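PDB 4RGY: esterase from uncultured bacterium FLS12, which hydrolyses esters as a low-temperature-active alkaline esterase of the alpha/beta-hydrolase superfamily. Local coordinates for residues His43-Leu49 / Gly73-Pro79; Arg117-Ala123 / Glu141-Ala147; Pro206-Gln210 / Arg256-Pro262. All blocks are in the same frame, centred on the assembly; numbering follows the deposited sequence.

Contact 1. Residues His43-Leu49 / Gly73-Pro79; sequences HPTLFLL and GLAVVMP
Set two extended parallel strands, 45-49 and 75-79, side by side, with axes 4.6 Å apart at closest approach and crossing at -24°. The register pairs Thr45 with Ala75, Leu46 with Val76 and Phe47 with Val77, CA to CA 4.7-4.8 Å. Backbone bonds alternate as parallel strands require: Ala75 N gives to Pro44 O (2.9 Å), Leu46 N to Ala75 O (2.8 Å), Val77 N to Leu46 O (2.9 Å) and Leu48 N to Val77 O (2.9 Å). The other backbone edge of Thr45 and Phe47 bonds to Asp119, Phe121 and Ala123, before and along strand 120-125. Pro79 lacks an N-H, and a water donates to Leu48 O (2.8 Å) and Pro79 O (3.0 Å). With chi1 m, Thr45 OG1 donates to His43 O at 3.0 Å. On the Thr45 face, Thr45 CG2 meets Val77 CG2 (3.7 Å) and Phe47 CD2 meets Val77 CB (3.9 Å). On the Leu46 face, Leu48 CB touches Val76 CG1 at 3.8 Å. The pair belongs to the parallel part of the mixed central sheet of an alpha/beta-hydrolase fold. Polar groups are thus met by backbone, water and, for Thr45 OG1, His43 O; the other strand side chains that meet are nonpolar.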
loop_
_atom_site.group_PDB
_atom_site.type_symbol
_atom_site.label_atom_id
_atom_site.label_comp_id
_atom_site.label_asym_id
_atom_site.label_seq_id
_atom_site.Cartn_x
_atom_site.Cartn_y
_atom_site.Cartn_z
ATOM N N HIS A 43 -7.577 -6.127 21.969
ATOM C CA HIS A 43 -8.189 -7.179 21.176
ATOM C C HIS A 43 -7.386 -8.458 21.249
ATOM O O HIS A 43 -6.172 -8.425 21.125
ATOM C CB HIS A 43 -8.293 -6.739 19.714
ATOM C CG HIS A 43 -9.337 -5.692 19.480
ATOM N ND1 HIS A 43 -10.684 -5.972 19.535
ATOM C CD2 HIS A 43 -9.236 -4.371 19.202
ATOM C CE1 HIS A 43 -11.373 -4.872 19.294
ATOM N NE2 HIS A 43 -10.519 -3.881 19.093
ATOM N N PRO A 44 -8.074 -9.594 21.440
ATOM C CA PRO A 44 -7.399 -10.878 21.247
ATOM C C PRO A 44 -6.791 -10.886 19.848
ATOM O O PRO A 44 -7.356 -10.287 18.918
ATOM C CB PRO A 44 -8.540 -11.891 21.354
ATOM C CG PRO A 44 -9.570 -11.207 22.205
ATOM C CD PRO A 44 -9.486 -9.760 21.828
ATOM N N THR A 45 -5.635 -11.526 19.711
ATOM C CA THR A 45 -4.866 -11.415 18.481
ATOM C C THR A 45 -4.417 -12.765 17.960
ATOM O O THR A 45 -3.859 -13.584 18.698
ATOM C CB THR A 45 -3.636 -10.507 18.680
ATOM O OG1 THR A 45 -4.089 -9.196 19.042
ATOM C CG2 THR A 45 -2.812 -10.396 17.390
ATOM N N LEU A 46 -4.673 -12.988 16.675
ATOM C CA LEU A 46 -4.123 -14.143 15.977
ATOM C C LEU A 46 -2.921 -13.713 15.142
ATOM O O LEU A 46 -3.038 -12.849 14.270
ATOM C CB LEU A 46 -5.188 -14.775 15.078
ATOM C CG LEU A 46 -4.728 -15.831 14.072
ATOM C CD1 LEU A 46 -4.269 -17.089 14.797
ATOM C CD2 LEU A 46 -5.842 -16.163 13.077
ATOM N N PHE A 47 -1.775 -14.316 15.422
ATOM C CA PHE A 47 -0.594 -14.142 14.587
ATOM C C PHE A 47 -0.668 -15.210 13.515
ATOM O O PHE A 47 -0.698 -16.402 13.826
ATOM C CB PHE A 47 0.681 -14.252 15.429
ATOM C CG PHE A 47 0.833 -13.117 16.402
ATOM C CD1 PHE A 47 0.181 -13.134 17.633
ATOM C CD2 PHE A 47 1.592 -12.002 16.065
ATOM C CE1 PHE A 47 0.302 -12.056 18.518
ATOM C CE2 PHE A 47 1.721 -10.932 16.938
ATOM C CZ PHE A 47 1.074 -10.954 18.164
ATOM N N LEU A 48 -0.721 -14.780 12.257
ATOM C CA LEU A 48 -1.053 -15.662 11.139
ATOM C C LEU A 48 0.121 -15.676 10.175
ATOM O O LEU A 48 0.428 -14.673 9.518
ATOM C CB LEU A 48 -2.341 -15.178 10.465
ATOM C CG LEU A 48 -2.937 -16.034 9.344
ATOM C CD1 LEU A 48 -3.216 -17.470 9.792
ATOM C CD2 LEU A 48 -4.216 -15.389 8.828
ATOM N N LEU A 49 0.802 -16.821 10.143
ATOM C CA LEU A 49 2.120 -16.943 9.527
ATOM C C LEU A 49 2.088 -17.500 8.106
ATOM O O LEU A 49 1.327 -18.425 7.796
ATOM C CB LEU A 49 3.005 -17.808 10.406
ATOM C CG LEU A 49 3.006 -17.398 11.882
ATOM C CD1 LEU A 49 3.952 -18.297 12.667
ATOM C CD2 LEU A 49 3.358 -15.926 12.048
ATOM N N GLY A 73 -14.304 -10.140 16.893
ATOM C CA GLY A 73 -13.604 -9.253 17.808
ATOM C C GLY A 73 -12.142 -9.656 17.929
ATOM O O GLY A 73 -11.538 -9.561 19.003
ATOM N N LEU A 74 -11.585 -10.095 16.804
ATOM C CA LEU A 74 -10.257 -10.696 16.742
ATOM C C LEU A 74 -9.375 -9.903 15.790
ATOM O O LEU A 74 -9.744 -9.689 14.638
ATOM C CB LEU A 74 -10.363 -12.136 16.227
ATOM C CG LEU A 74 -9.078 -12.943 16.031
ATOM C CD1 LEU A 74 -8.452 -13.191 17.374
ATOM C CD2 LEU A 74 -9.386 -14.248 15.319
ATOM N N ALA A 75 -8.219 -9.466 16.273
ATOM C CA ALA A 75 -7.229 -8.826 15.412
ATOM C C ALA A 75 -6.353 -9.904 14.774
ATOM O O ALA A 75 -6.163 -10.983 15.344
ATOM C CB ALA A 75 -6.389 -7.853 16.205
ATOM N N VAL A 76 -5.829 -9.627 13.581
ATOM C CA VAL A 76 -4.928 -10.566 12.932
ATOM C C VAL A 76 -3.653 -9.841 12.502
ATOM O O VAL A 76 -3.707 -8.778 11.878
ATOM C CB VAL A 76 -5.582 -11.228 11.704
ATOM C CG1 VAL A 76 -4.677 -12.313 11.147
ATOM C CG2 VAL A 76 -6.930 -11.846 12.073
ATOM N N VAL A 77 -2.509 -10.428 12.841
ATOM C CA VAL A 77 -1.210 -9.852 12.503
ATOM C C VAL A 77 -0.483 -10.812 11.579
ATOM O O VAL A 77 -0.241 -11.960 11.948
ATOM C CB VAL A 77 -0.354 -9.597 13.771
ATOM C CG1 VAL A 77 1.059 -9.134 13.401
ATOM C CG2 VAL A 77 -1.032 -8.559 14.674
ATOM N N MET A 78 -0.128 -10.335 10.389
ATOM C CA MET A 78 0.471 -11.147 9.340
ATOM C C MET A 78 1.827 -10.560 8.963
ATOM O O MET A 78 1.917 -9.617 8.178
ATOM C CB MET A 78 -0.463 -11.185 8.125
ATOM C CG MET A 78 -1.714 -12.026 8.375
ATOM S SD MET A 78 -3.150 -11.566 7.385
ATOM C CE MET A 78 -3.633 -10.007 8.145
ATOM N N PRO A 79 2.896 -11.124 9.526
ATOM C CA PRO A 79 4.231 -10.577 9.278
ATOM C C PRO A 79 4.983 -11.332 8.191
ATOM O O PRO A 79 4.435 -12.289 7.642
ATOM C CB PRO A 79 4.920 -10.823 10.594
ATOM C CG PRO A 79 4.339 -12.130 11.079
ATOM C CD PRO A 79 2.906 -12.148 10.587
HETATM O O HOH W 1 1.815 -13.626 7.302
#

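Contact 2. Residues Arg117-Ala123 / Glu141-Ala147; sequences REDTFVA and ERFAAAA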
loop_
_atom_site.group_PDB
_atom_site.type_symbol
_atom_site.label_atom_id
_atom_site.label_comp_id
_atom_site.label_asym_id
_atom_site.label_seq_id
_atom_site.Cartn_x
_atom_site.Cartn_y
_atom_site.Cartn_z
ATOM N N ARG A 117 -1.929 -14.330 27.687
ATOM C CA ARG A 117 -1.869 -15.648 27.067
ATOM C C ARG A 117 -3.231 -16.102 26.540
ATOM O O ARG A 117 -3.342 -16.586 25.404
ATOM C CB ARG A 117 -1.332 -16.672 28.074
ATOM C CG ARG A 117 -1.387 -18.096 27.569
ATOM C CD ARG A 117 -0.984 -19.081 28.651
ATOM N NE ARG A 117 -0.706 -20.398 28.090
ATOM C CZ ARG A 117 -1.608 -21.364 27.955
ATOM N NH1 ARG A 117 -2.861 -21.169 28.346
ATOM N NH2 ARG A 117 -1.252 -22.529 27.434
ATOM N N GLU A 118 -4.274 -15.922 27.350
ATOM C CA GLU A 118 -5.604 -16.410 26.987
ATOM C C GLU A 118 -6.164 -15.730 25.735
ATOM O O GLU A 118 -7.057 -16.266 25.082
ATOM C CB GLU A 118 -6.588 -16.300 28.163
ATOM C CG GLU A 118 -7.047 -14.898 28.513
ATOM C CD GLU A 118 -8.251 -14.904 29.453
ATOM O OE1 GLU A 118 -8.736 -16.007 29.797
ATOM O OE2 GLU A 118 -8.717 -13.808 29.837
ATOM N N ASP A 119 -5.598 -14.576 25.386
ATOM C CA ASP A 119 -6.062 -13.815 24.231
ATOM C C ASP A 119 -5.059 -13.813 23.079
ATOM O O ASP A 119 -5.116 -12.942 22.207
ATOM C CB ASP A 119 -6.359 -12.370 24.642
ATOM C CG ASP A 119 -7.489 -12.268 25.649
ATOM O OD1 ASP A 119 -8.469 -13.029 25.534
ATOM O OD2 ASP A 119 -7.392 -11.417 26.559
ATOM N N THR A 120 -4.148 -14.782 23.072
ATOM C CA THR A 120 -3.077 -14.813 22.071
ATOM C C THR A 120 -3.030 -16.160 21.355
ATOM O O THR A 120 -2.932 -17.205 22.001
ATOM C CB THR A 120 -1.707 -14.517 22.709
ATOM O OG1 THR A 120 -1.754 -13.248 23.379
ATOM C CG2 THR A 120 -0.615 -14.490 21.656
ATOM N N PHE A 121 -3.092 -16.135 20.021
ATOM C CA PHE A 121 -3.137 -17.367 19.237
ATOM C C PHE A 121 -2.171 -17.276 18.064
ATOM O O PHE A 121 -1.823 -16.180 17.623
ATOM C CB PHE A 121 -4.551 -17.638 18.709
ATOM C CG PHE A 121 -5.645 -17.187 19.632
ATOM C CD1 PHE A 121 -6.009 -17.957 20.723
ATOM C CD2 PHE A 121 -6.313 -15.992 19.408
ATOM C CE1 PHE A 121 -7.016 -17.541 21.579
ATOM C CE2 PHE A 121 -7.316 -15.570 20.259
ATOM C CZ PHE A 121 -7.674 -16.347 21.345
ATOM N N VAL A 122 -1.721 -18.425 17.567
ATOM C CA VAL A 122 -0.859 -18.437 16.387
ATOM C C VAL A 122 -1.253 -19.579 15.456
ATOM O O VAL A 122 -1.634 -20.663 15.916
ATOM C CB VAL A 122 0.642 -18.497 16.770
ATOM C CG1 VAL A 122 0.982 -19.796 17.511
ATOM C CG2 VAL A 122 1.525 -18.330 15.541
ATOM N N ALA A 123 -1.189 -19.329 14.151
ATOM C CA ALA A 123 -1.505 -20.334 13.134
ATOM C C ALA A 123 -0.690 -20.050 11.884
ATOM O O ALA A 123 -0.307 -18.900 11.635
ATOM C CB ALA A 123 -2.988 -20.343 12.810
ATOM N N GLU A 141 3.598 -20.640 27.523
ATOM C CA GLU A 141 3.100 -19.642 28.460
ATOM C C GLU A 141 2.594 -18.375 27.756
ATOM O O GLU A 141 1.960 -17.529 28.390
ATOM C CB GLU A 141 4.173 -19.287 29.496
ATOM C CG GLU A 141 5.297 -18.370 28.997
ATOM C CD GLU A 141 6.373 -19.083 28.174
ATOM O OE1 GLU A 141 6.350 -20.332 28.084
ATOM O OE2 GLU A 141 7.263 -18.385 27.629
ATOM N N ARG A 142 2.870 -18.247 26.456
ATOM C CA ARG A 142 2.477 -17.051 25.692
ATOM C C ARG A 142 1.303 -17.252 24.728
ATOM O O ARG A 142 0.723 -16.275 24.242
ATOM C CB ARG A 142 3.667 -16.519 24.896
ATOM C CG ARG A 142 4.865 -16.159 25.740
ATOM C CD ARG A 142 5.980 -15.599 24.866
ATOM N NE ARG A 142 7.194 -15.369 25.639
ATOM C CZ ARG A 142 8.387 -15.128 25.104
ATOM N NH1 ARG A 142 9.440 -14.933 25.889
ATOM N NH2 ARG A 142 8.530 -15.091 23.787
ATOM N N PHE A 143 0.948 -18.502 24.452
ATOM C CA PHE A 143 -0.080 -18.808 23.460
ATOM C C PHE A 143 -1.162 -19.715 24.011
ATOM O O PHE A 143 -0.881 -20.778 24.554
ATOM C CB PHE A 143 0.540 -19.445 22.211
ATOM C CG PHE A 143 1.492 -18.541 21.497
ATOM C CD1 PHE A 143 1.012 -17.594 20.601
ATOM C CD2 PHE A 143 2.857 -18.604 21.741
ATOM C CE1 PHE A 143 1.881 -16.730 19.940
ATOM C CE2 PHE A 143 3.732 -17.744 21.086
ATOM C CZ PHE A 143 3.240 -16.799 20.186
ATOM N N ALA A 144 -2.407 -19.296 23.860
ATOM C CA ALA A 144 -3.530 -20.127 24.273
ATOM C C ALA A 144 -3.769 -21.246 23.267
ATOM O O ALA A 144 -4.388 -22.261 23.597
ATOM C CB ALA A 144 -4.772 -19.275 24.413
ATOM N N ALA A 145 -3.297 -21.052 22.036
ATOM C CA ALA A 145 -3.551 -22.006 20.959
ATOM C C ALA A 145 -2.548 -21.814 19.833
ATOM O O ALA A 145 -2.111 -20.687 19.572
ATOM C CB ALA A 145 -4.963 -21.850 20.430
ATOM N N ALA A 146 -2.179 -22.918 19.191
ATOM C CA ALA A 146 -1.250 -22.932 18.062
ATOM C C ALA A 146 -1.767 -23.939 17.041
ATOM O O ALA A 146 -2.133 -25.065 17.399
ATOM C CB ALA A 146 0.167 -23.298 18.517
ATOM N N ALA A 147 -1.786 -23.550 15.768
ATOM C CA ALA A 147 -2.382 -24.367 14.718
ATOM C C ALA A 147 -1.490 -24.454 13.494
ATOM O O ALA A 147 -0.967 -23.428 13.016
ATOM C CB ALA A 147 -3.732 -23.796 14.318
#
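Here the two strands of a beta-alpha-beta crossover lie next to each other: strand 120-125, helix 127-138, then strand 145-149, parallel to the first within an alpha/beta-hydrolase sheet. The short segments run at 10° to one another, 4.6 Å apart at closest approach. Arg117, Val122 and Phe143 lose the most surface to the contact.

Start with Arg117, in the 3-10 segment ahead of the first strand. Its side chain, t at chi1 to chi3, stretches along the incoming chain, with CD 3.3 Å from Glu141 O, and the guanidinium lays one face over Phe143 O and Ala144 CA. NH2 comes within 3.4 Å of Phe143 O, but at too poor an angle to bond; NE instead donates to Pro140 O.

Val122 sits mid-strand. Its N bonds to Ala145 O (3.0 Å) and its O takes Ala147 N (2.9 Å), while CG1 touches Ala146 CB at 3.7 Å. The same methyl makes a CH-pi contact over the Phe143 ring, 4.2 Å from its centroid.

Phe143 precedes the second strand. Its CA-CB bond heads away overall, though CB still touches segment 117-123, and chi1 m brings the ring back, CD1 reaching Thr120 CG2 at 3.7 Å. Leu135 of the crossover helix touches both Phe143 and Val122. Next to Phe143, Ala144 N donates to Thr120 O (2.8 Å).

Beyond Ala123 the first strand runs into what is probably the nucleophile elbow, with Ser126 at its turn. There Ala123 and Ala147 have the shortest CA-CA spacing of the register, 4.4 Å, and Ala123 CA makes a C-H...O contact of 3.1 Å to Ala147 O.

Contact 3. Residues Pro206-Gln210 / Arg256-Pro262; sequences PKLYQ and RVLAWLP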
loop_
_atom_site.group_PDB
_atom_site.type_symbol
_atom_site.label_atom_id
_atom_site.label_comp_id
_atom_site.label_asym_id
_atom_site.label_seq_id
_atom_site.Cartn_x
_atom_site.Cartn_y
_atom_site.Cartn_z
ATOM N N PRO A 206 -0.862 -25.231 25.278
ATOM C CA PRO A 206 -1.836 -24.557 24.417
ATOM C C PRO A 206 -2.777 -25.572 23.784
ATOM O O PRO A 206 -2.435 -26.763 23.721
ATOM C CB PRO A 206 -0.957 -23.928 23.327
ATOM C CG PRO A 206 0.432 -23.900 23.893
ATOM C CD PRO A 206 0.512 -25.116 24.763
ATOM N N LYS A 207 -3.944 -25.122 23.342
ATOM C CA LYS A 207 -4.770 -25.923 22.452
ATOM C C LYS A 207 -3.957 -26.105 21.170
ATOM O O LYS A 207 -3.323 -25.151 20.705
ATOM C CB LYS A 207 -6.079 -25.184 22.158
ATOM C CG LYS A 207 -7.286 -26.094 22.000
ATOM C CD LYS A 207 -8.545 -25.299 21.666
ATOM C CE LYS A 207 -9.741 -26.235 21.558
ATOM N NZ LYS A 207 -10.967 -25.510 21.149
ATOM N N LEU A 208 -3.939 -27.315 20.616
ATOM C CA LEU A 208 -3.076 -27.616 19.468
ATOM C C LEU A 208 -3.867 -28.205 18.322
ATOM O O LEU A 208 -4.702 -29.084 18.524
ATOM C CB LEU A 208 -1.952 -28.577 19.883
ATOM C CG LEU A 208 -0.990 -27.994 20.917
ATOM C CD1 LEU A 208 -0.176 -29.089 21.592
ATOM C CD2 LEU A 208 -0.055 -26.947 20.308
ATOM N N TYR A 209 -3.602 -27.718 17.112
ATOM C CA TYR A 209 -4.343 -28.115 15.926
ATOM C C TYR A 209 -3.366 -28.472 14.825
ATOM O O TYR A 209 -2.367 -27.775 14.611
ATOM C CB TYR A 209 -5.277 -26.971 15.469
ATOM C CG TYR A 209 -6.056 -27.240 14.197
ATOM C CD1 TYR A 209 -5.458 -27.102 12.952
ATOM C CD2 TYR A 209 -7.401 -27.611 14.239
ATOM C CE1 TYR A 209 -6.161 -27.352 11.786
ATOM C CE2 TYR A 209 -8.117 -27.851 13.072
ATOM C CZ TYR A 209 -7.488 -27.725 11.851
ATOM O OH TYR A 209 -8.180 -27.971 10.682
ATOM N N GLN A 210 -3.683 -29.529 14.098
ATOM C CA GLN A 210 -2.908 -29.931 12.937
ATOM C C GLN A 210 -3.831 -30.415 11.841
ATOM O O GLN A 210 -4.683 -31.270 12.089
ATOM C CB GLN A 210 -1.956 -31.070 13.310
ATOM C CG GLN A 210 -1.201 -31.653 12.125
ATOM C CD GLN A 210 -0.466 -32.953 12.441
ATOM O OE1 GLN A 210 -0.635 -33.549 13.510
ATOM N NE2 GLN A 210 0.355 -33.394 11.505
ATOM N N ARG A 256 -12.149 -23.350 9.856
ATOM C CA ARG A 256 -12.278 -24.360 10.901
ATOM C C ARG A 256 -11.353 -24.030 12.065
ATOM O O ARG A 256 -11.730 -24.158 13.227
ATOM C CB ARG A 256 -11.981 -25.746 10.338
ATOM C CG ARG A 256 -12.900 -26.129 9.180
ATOM C CD ARG A 256 -12.658 -27.561 8.735
ATOM N NE ARG A 256 -12.888 -28.505 9.824
ATOM C CZ ARG A 256 -14.078 -29.002 10.150
ATOM N NH1 ARG A 256 -15.166 -28.639 9.473
ATOM N NH2 ARG A 256 -14.188 -29.855 11.158
ATOM N N VAL A 257 -10.145 -23.572 11.760
ATOM C CA VAL A 257 -9.231 -23.161 12.814
ATOM C C VAL A 257 -9.816 -22.004 13.623
ATOM O O VAL A 257 -9.743 -22.003 14.852
ATOM C CB VAL A 257 -7.855 -22.774 12.250
ATOM C CG1 VAL A 257 -7.013 -22.072 13.312
ATOM C CG2 VAL A 257 -7.136 -24.019 11.726
ATOM N N LEU A 258 -10.403 -21.021 12.938
ATOM C CA LEU A 258 -11.004 -19.885 13.627
ATOM C C LEU A 258 -12.113 -20.319 14.594
ATOM O O LEU A 258 -12.189 -19.820 15.710
ATOM C CB LEU A 258 -11.525 -18.852 12.623
ATOM C CG LEU A 258 -10.456 -18.062 11.855
ATOM C CD1 LEU A 258 -11.110 -17.268 10.746
ATOM C CD2 LEU A 258 -9.666 -17.140 12.775
ATOM N N ALA A 259 -12.954 -21.257 14.169
ATOM C CA ALA A 259 -14.043 -21.746 15.019
ATOM C C ALA A 259 -13.522 -22.500 16.233
ATOM O O ALA A 259 -14.175 -22.552 17.283
ATOM C CB ALA A 259 -14.983 -22.631 14.216
ATOM N N TRP A 260 -12.343 -23.087 16.074
ATOM C CA TRP A 260 -11.709 -23.920 17.082
ATOM C C TRP A 260 -10.952 -23.112 18.138
ATOM O O TRP A 260 -10.698 -23.604 19.238
ATOM C CB TRP A 260 -10.786 -24.909 16.367
ATOM C CG TRP A 260 -9.736 -25.611 17.198
ATOM C CD1 TRP A 260 -9.850 -26.824 17.824
ATOM C CD2 TRP A 260 -8.399 -25.162 17.437
ATOM N NE1 TRP A 260 -8.667 -27.145 18.451
ATOM C CE2 TRP A 260 -7.757 -26.146 18.221
ATOM C CE3 TRP A 260 -7.676 -24.029 17.055
ATOM C CZ2 TRP A 260 -6.437 -26.014 18.647
ATOM C CZ3 TRP A 260 -6.369 -23.900 17.475
ATOM C CH2 TRP A 260 -5.759 -24.888 18.264
ATOM N N LEU A 261 -10.588 -21.872 17.814
ATOM C CA LEU A 261 -9.825 -21.052 18.753
ATOM C C LEU A 261 -10.563 -20.902 20.078
ATOM O O LEU A 261 -11.773 -20.696 20.094
ATOM C CB LEU A 261 -9.545 -19.665 18.174
ATOM C CG LEU A 261 -8.597 -19.543 16.977
ATOM C CD1 LEU A 261 -8.480 -18.080 16.560
ATOM C CD2 LEU A 261 -7.224 -20.140 17.279
ATOM N N PRO A 262 -9.836 -21.011 21.197
ATOM C CA PRO A 262 -10.462 -20.799 22.508
ATOM C C PRO A 262 -10.596 -19.305 22.803
ATOM O O PRO A 262 -9.940 -18.754 23.693
ATOM C CB PRO A 262 -9.482 -21.471 23.465
ATOM C CG PRO A 262 -8.145 -21.310 22.796
ATOM C CD PRO A 262 -8.427 -21.428 21.312
#
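Take the polar contacts first. Lys207 points toward the helix end, and its chain, t from chi2 to chi4, carries NZ to Trp260 O, where it donates a hydrogen bond of 2.7 Å. That carbonyl belongs to the last helical residue; Leu261 then leaves helical geometry. At the other end, Glu239 of the next strand serves both Tyr209 and Arg256, bonding the phenol through OE1 and pairing with the guanidinium through OE2.

The same lysine supplies the cation-pi interaction. NZ stands 4.0 Å from the centroid of the five-membered ring of Trp260, 21° off its normal, and CE adds a CH-pi contact at 3.8 Å from that centroid. The opposite face of the indole takes Tyr209 CB, 3.6 Å from the centroid of the six-membered ring, so the Trp260 ring is wedged between alternate side chains of one strand.

Those side chains share a face of the central alpha/beta-hydrolase sheet, and helix 247-260, the last helix of the fold, packs on that face. The segment axes run nearly antiparallel, at 167°, with a closest approach of 10.3 Å, leaving room for one layer of side chains.

Among the aromatic contacts, Tyr209 turns its ring edge toward the Trp260 face, a T-shaped pair with the centroid of the five-membered ring 5.4 Å from that of the tyrosine and the planes at 60°. One helical turn earlier, Val257 CG2 sits over the Tyr209 ring, 3.7 Å from its centroid.

Apolar packing pairs Tyr209 CE1 with Val257 CG2 and Tyr209 CB with Trp260 CZ2, both at 3.5 Å; Lys207 CD touches Pro262 CD more loosely, at 3.9 Å.

How the contacts relate
All three contacts involve the same sheet. Contacts 1 and 2 are buried strand pairings held by backbone hydrogen bonds, and they adjoin: strand 45-49 is the neighbour of 120-125, with Phe47 N bonded to Phe121 O (2.9 Å) and Leu49 N to Ala123 O (2.8 Å). Contact 3 joins the series sideways, Lys207 N bonding to Ala144 O (2.9 Å) of contact 2, but it ties strand to helix rather than strand to strand. It is only partly buried, and its chemistry is aromatic and cation-pi, with a lysine hydrogen bond. Its helix also reaches contact 1, Leu258 CD2 lying 4.0 Å from Leu46 CD2. Contact 2 is mixed, apolar along its strands and charged at its exposed end.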